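RNA-dependent RNA Polymerase (PDB 6TZ0) catalyses RNA-templated RNA synthesis, transcribing the viral double-stranded genome segments into plus strands and copying plus strands into minus strands during genome replication. Local coordinates at residues Leu247-Glu259 / Ile297-Pro309. Sequence-based numbering, arbitrary orientation.
Sequences LKIKGIGRSWYQE and ISLRAKRAELLYP
Ile252 packs its two branches onto the C-terminal half of helix 295-306. Its CG2 lies over the backbone of Arg303, 3.8 Å from CA. Its CD1 meets Lys302 CG at 3.7 Å and Leu306 CG at 3.9 Å. Ile252 CG1 stands anti to its carbonyl carbon (chi1 -65°) and CG2 anti to the backbone N, which spreads the two branches over the helix. Ile249 adds to this apolar patch. Its CB meets Leu307 CD2 at 3.7 Å, and its CG2 touches Leu306 CD1. Ser255 OG sits against Leu299 CD2 on the same helix, while it donates to Gly251 O within its own segment.

Both segments belong to the N-terminal region of this reovirus-family polymerase. The contact docks the link between helices 242-248 and 257-264 on helix 295-306 and on Leu307 just after it. Arg254, on the link, forms a salt bridge with Asp483.

The charged contacts are made at the Glu259 end of the segment. Arg300 grips Glu259 side-on, with NE 2.7 Å and NH2 2.8 Å from the single oxygen OE2. That oxygen lies in the guanidinium plane, but the carboxylate is turned 40° from it. With CG anti to the backbone N (chi1 -176°) and the chain extended, Glu259 carries its carboxylate across to Arg300. Arg303 brings one guanidinium face against Trp256 CB, 3.5 Å from NH2. Its NH1 is 4.1 Å from Glu259 OE1, too long for a salt bridge.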
loop_
_atom_site.group_PDB
_atom_site.type_symbol
_atom_site.label_atom_id
_atom_site.label_comp_id
_atom_site.label_asym_id
_atom_site.label_seq_id
_atom_site.Cartn_x
_atom_site.Cartn_y
_atom_site.Cartn_z
ATOM N N LEU A 247 -11.908 7.431 20.272
ATOM C CA LEU A 247 -11.121 8.228 19.343
ATOM C C LEU A 247 -11.093 9.704 19.709
ATOM O O LEU A 247 -10.170 10.410 19.292
ATOM C CB LEU A 247 -11.660 8.074 17.924
ATOM C CG LEU A 247 -11.470 6.717 17.258
ATOM C CD1 LEU A 247 -12.191 6.691 15.929
ATOM C CD2 LEU A 247 -9.998 6.438 17.078
ATOM N N LYS A 248 -12.071 10.197 20.469
ATOM C CA LYS A 248 -12.087 11.628 20.739
ATOM C C LYS A 248 -11.120 12.023 21.858
ATOM O O LYS A 248 -10.595 13.141 21.843
ATOM C CB LYS A 248 -13.510 12.085 21.060
ATOM C CG LYS A 248 -13.696 13.587 21.009
ATOM C CD LYS A 248 -15.142 13.986 21.168
ATOM C CE LYS A 248 -15.470 14.301 22.610
ATOM N NZ LYS A 248 -15.769 13.095 23.423
ATOM N N ILE A 249 -10.845 11.137 22.815
ATOM C CA ILE A 249 -9.963 11.493 23.925
ATOM C C ILE A 249 -8.711 10.628 23.923
ATOM O O ILE A 249 -8.076 10.428 24.962
ATOM C CB ILE A 249 -10.710 11.420 25.275
ATOM C CG1 ILE A 249 -11.457 10.095 25.472
ATOM C CG2 ILE A 249 -11.696 12.556 25.386
ATOM C CD1 ILE A 249 -10.735 8.990 26.206
ATOM N N LYS A 250 -8.327 10.148 22.741
ATOM C CA LYS A 250 -7.214 9.215 22.607
ATOM C C LYS A 250 -5.869 9.879 22.898
ATOM O O LYS A 250 -4.951 9.217 23.394
ATOM C CB LYS A 250 -7.268 8.604 21.200
ATOM C CG LYS A 250 -6.253 7.534 20.838
ATOM C CD LYS A 250 -5.062 8.080 20.065
ATOM C CE LYS A 250 -5.518 8.709 18.759
ATOM N NZ LYS A 250 -6.166 7.715 17.862
ATOM N N GLY A 251 -5.735 11.172 22.623
ATOM C CA GLY A 251 -4.466 11.842 22.828
ATOM C C GLY A 251 -4.355 12.599 24.132
ATOM O O GLY A 251 -3.251 12.799 24.641
ATOM N N ILE A 252 -5.495 13.036 24.672
ATOM C CA ILE A 252 -5.511 13.766 25.937
ATOM C C ILE A 252 -5.101 12.856 27.086
ATOM O O ILE A 252 -4.322 13.249 27.962
ATOM C CB ILE A 252 -6.905 14.379 26.165
ATOM C CG1 ILE A 252 -7.206 15.433 25.112
ATOM C CG2 ILE A 252 -7.029 14.996 27.536
ATOM C CD1 ILE A 252 -8.646 15.868 25.141
ATOM N N GLY A 253 -5.577 11.619 27.081
ATOM C CA GLY A 253 -5.237 10.661 28.109
ATOM C C GLY A 253 -3.833 10.109 28.067
ATOM O O GLY A 253 -3.471 9.303 28.926
ATOM N N ARG A 254 -3.026 10.519 27.092
ATOM C CA ARG A 254 -1.648 10.074 26.957
ATOM C C ARG A 254 -0.626 11.185 27.122
ATOM O O ARG A 254 0.438 10.941 27.686
ATOM C CB ARG A 254 -1.442 9.423 25.586
ATOM C CG ARG A 254 -2.038 8.038 25.417
ATOM C CD ARG A 254 -1.981 7.648 23.949
ATOM N NE ARG A 254 -2.312 6.251 23.696
ATOM C CZ ARG A 254 -3.537 5.783 23.522
ATOM N NH1 ARG A 254 -4.576 6.597 23.589
ATOM N NH2 ARG A 254 -3.721 4.494 23.297
ATOM N N SER A 255 -0.932 12.399 26.668
ATOM C CA SER A 255 0.049 13.465 26.492
ATOM C C SER A 255 0.442 14.173 27.791
ATOM O O SER A 255 1.178 15.162 27.737
ATOM C CB SER A 255 -0.483 14.486 25.487
ATOM O OG SER A 255 -1.633 15.139 25.984
ATOM N N TRP A 256 -0.019 13.696 28.945
ATOM C CA TRP A 256 0.331 14.267 30.239
ATOM C C TRP A 256 1.744 13.920 30.688
ATOM O O TRP A 256 2.238 14.533 31.647
ATOM C CB TRP A 256 -0.671 13.779 31.292
ATOM C CG TRP A 256 -0.727 12.283 31.354
ATOM C CD1 TRP A 256 -1.542 11.472 30.634
ATOM C CD2 TRP A 256 0.094 11.422 32.150
ATOM N NE1 TRP A 256 -1.289 10.163 30.932
ATOM C CE2 TRP A 256 -0.284 10.105 31.859
ATOM C CE3 TRP A 256 1.112 11.639 33.082
ATOM C CZ2 TRP A 256 0.315 9.011 32.464
ATOM C CZ3 TRP A 256 1.706 10.555 33.675
ATOM C CH2 TRP A 256 1.305 9.258 33.366
ATOM N N TYR A 257 2.393 12.938 30.047
ATOM C CA TYR A 257 3.631 12.385 30.588
ATOM C C TYR A 257 4.780 13.365 30.484
ATOM O O TYR A 257 5.719 13.289 31.278
ATOM C CB TYR A 257 3.996 11.075 29.884
ATOM C CG TYR A 257 4.550 11.217 28.485
ATOM C CD1 TYR A 257 3.706 11.378 27.399
ATOM C CD2 TYR A 257 5.918 11.121 28.243
ATOM C CE1 TYR A 257 4.205 11.488 26.123
ATOM C CE2 TYR A 257 6.424 11.231 26.969
ATOM C CZ TYR A 257 5.562 11.415 25.914
ATOM O OH TYR A 257 6.060 11.519 24.638
ATOM N N GLN A 258 4.701 14.302 29.544
ATOM C CA GLN A 258 5.719 15.330 29.421
ATOM C C GLN A 258 5.670 16.288 30.605
ATOM O O GLN A 258 6.714 16.657 31.153
ATOM C CB GLN A 258 5.522 16.057 28.096
ATOM C CG GLN A 258 6.632 16.966 27.681
ATOM C CD GLN A 258 6.403 17.501 26.297
ATOM O OE1 GLN A 258 5.357 17.268 25.702
ATOM N NE2 GLN A 258 7.387 18.189 25.760
ATOM N N GLU A 259 4.466 16.648 31.053
ATOM C CA GLU A 259 4.329 17.463 32.255
ATOM C C GLU A 259 4.731 16.699 33.509
ATOM O O GLU A 259 5.331 17.280 34.423
ATOM C CB GLU A 259 2.894 17.962 32.381
ATOM C CG GLU A 259 2.660 18.894 33.543
ATOM C CD GLU A 259 1.233 19.363 33.618
ATOM O OE1 GLU A 259 0.437 18.973 32.741
ATOM O OE2 GLU A 259 0.900 20.112 34.557
ATOM N N ILE A 297 -1.058 24.489 30.029
ATOM C CA ILE A 297 -2.300 25.133 30.455
ATOM C C ILE A 297 -3.479 24.641 29.622
ATOM O O ILE A 297 -4.533 24.262 30.159
ATOM C CB ILE A 297 -2.150 26.661 30.372
ATOM C CG1 ILE A 297 -1.136 27.146 31.405
ATOM C CG2 ILE A 297 -3.481 27.358 30.544
ATOM C CD1 ILE A 297 -0.741 28.580 31.236
ATOM N N SER A 298 -3.307 24.624 28.300
ATOM C CA SER A 298 -4.349 24.141 27.407
ATOM C C SER A 298 -4.604 22.656 27.608
ATOM O O SER A 298 -5.761 22.217 27.582
ATOM C CB SER A 298 -3.961 24.431 25.960
ATOM O OG SER A 298 -4.936 23.934 25.067
ATOM N N LEU A 299 -3.548 21.876 27.862
ATOM C CA LEU A 299 -3.745 20.448 28.108
ATOM C C LEU A 299 -4.463 20.182 29.432
ATOM O O LEU A 299 -5.315 19.292 29.498
ATOM C CB LEU A 299 -2.408 19.710 28.047
ATOM C CG LEU A 299 -2.007 19.097 26.699
ATOM C CD1 LEU A 299 -1.754 20.120 25.615
ATOM C CD2 LEU A 299 -0.770 18.253 26.889
ATOM N N ARG A 300 -4.172 20.964 30.477
ATOM C CA ARG A 300 -4.870 20.816 31.756
ATOM C C ARG A 300 -6.345 21.167 31.631
ATOM O O ARG A 300 -7.208 20.441 32.143
ATOM C CB ARG A 300 -4.226 21.702 32.821
ATOM C CG ARG A 300 -2.904 21.244 33.371
ATOM C CD ARG A 300 -2.288 22.403 34.122
ATOM N NE ARG A 300 -0.910 22.159 34.526
ATOM C CZ ARG A 300 -0.113 23.098 35.021
ATOM N NH1 ARG A 300 -0.561 24.336 35.159
ATOM N NH2 ARG A 300 1.129 22.803 35.367
ATOM N N ALA A 301 -6.653 22.283 30.957
ATOM C CA ALA A 301 -8.044 22.706 30.817
ATOM C C ALA A 301 -8.842 21.731 29.961
ATOM O O ALA A 301 -9.966 21.352 30.321
ATOM C CB ALA A 301 -8.106 24.109 30.221
ATOM N N LYS A 302 -8.258 21.279 28.850
ATOM C CA LYS A 302 -8.929 20.323 27.982
ATOM C C LYS A 302 -9.077 18.968 28.657
ATOM O O LYS A 302 -10.077 18.272 28.442
ATOM C CB LYS A 302 -8.137 20.203 26.687
ATOM C CG LYS A 302 -8.844 19.531 25.552
ATOM C CD LYS A 302 -7.931 19.463 24.337
ATOM C CE LYS A 302 -8.145 20.637 23.399
ATOM N NZ LYS A 302 -7.471 21.881 23.865
ATOM N N ARG A 303 -8.116 18.602 29.506
ATOM C CA ARG A 303 -8.182 17.350 30.240
ATOM C C ARG A 303 -9.269 17.393 31.297
ATOM O O ARG A 303 -9.970 16.399 31.518
ATOM C CB ARG A 303 -6.824 17.082 30.879
ATOM C CG ARG A 303 -6.683 15.738 31.522
ATOM C CD ARG A 303 -5.328 15.560 32.179
ATOM N NE ARG A 303 -4.232 15.682 31.229
ATOM C CZ ARG A 303 -3.302 16.626 31.295
ATOM N NH1 ARG A 303 -3.336 17.512 32.275
ATOM N NH2 ARG A 303 -2.338 16.682 30.392
ATOM N N ALA A 304 -9.423 18.538 31.963
ATOM C CA ALA A 304 -10.457 18.657 32.981
ATOM C C ALA A 304 -11.848 18.706 32.369
ATOM O O ALA A 304 -12.798 18.192 32.967
ATOM C CB ALA A 304 -10.217 19.894 33.841
ATOM N N GLU A 305 -11.999 19.306 31.186
ATOM C CA GLU A 305 -13.337 19.377 30.608
ATOM C C GLU A 305 -13.712 18.164 29.763
ATOM O O GLU A 305 -14.903 17.932 29.544
ATOM C CB GLU A 305 -13.500 20.649 29.771
ATOM C CG GLU A 305 -12.622 20.713 28.549
ATOM C CD GLU A 305 -12.772 22.011 27.782
ATOM O OE1 GLU A 305 -13.598 22.853 28.192
ATOM O OE2 GLU A 305 -12.049 22.196 26.779
ATOM N N LEU A 306 -12.747 17.372 29.300
ATOM C CA LEU A 306 -13.056 16.245 28.425
ATOM C C LEU A 306 -13.113 14.896 29.128
ATOM O O LEU A 306 -13.958 14.070 28.781
ATOM C CB LEU A 306 -12.040 16.159 27.281
ATOM C CG LEU A 306 -12.415 16.718 25.909
ATOM C CD1 LEU A 306 -13.502 15.864 25.326
ATOM C CD2 LEU A 306 -12.883 18.147 25.962
ATOM N N LEU A 307 -12.238 14.624 30.083
ATOM C CA LEU A 307 -12.094 13.246 30.526
ATOM C C LEU A 307 -13.069 12.880 31.639
ATOM O O LEU A 307 -13.610 13.733 32.346
ATOM C CB LEU A 307 -10.668 12.958 30.988
ATOM C CG LEU A 307 -9.617 12.883 29.888
ATOM C CD1 LEU A 307 -8.286 12.624 30.507
ATOM C CD2 LEU A 307 -9.950 11.781 28.925
ATOM N N TYR A 308 -13.292 11.579 31.761
ATOM C CA TYR A 308 -14.025 11.010 32.878
ATOM C C TYR A 308 -13.249 11.248 34.169
ATOM O O TYR A 308 -12.056 10.930 34.230
ATOM C CB TYR A 308 -14.225 9.523 32.602
ATOM C CG TYR A 308 -14.936 8.711 33.649
ATOM C CD1 TYR A 308 -16.264 8.956 33.968
ATOM C CD2 TYR A 308 -14.309 7.629 34.243
ATOM C CE1 TYR A 308 -16.921 8.190 34.905
ATOM C CE2 TYR A 308 -14.958 6.850 35.171
ATOM C CZ TYR A 308 -16.260 7.134 35.501
ATOM O OH TYR A 308 -16.899 6.352 36.435
ATOM N N PRO A 309 -13.880 11.808 35.211
ATOM C CA PRO A 309 -13.107 12.343 36.345
ATOM C C PRO A 309 -12.415 11.303 37.208
ATOM O O PRO A 309 -11.501 11.673 37.950
ATOM C CB PRO A 309 -14.159 13.121 37.146
ATOM C CG PRO A 309 -15.445 12.528 36.758
ATOM C CD PRO A 309 -15.309 12.134 35.327
#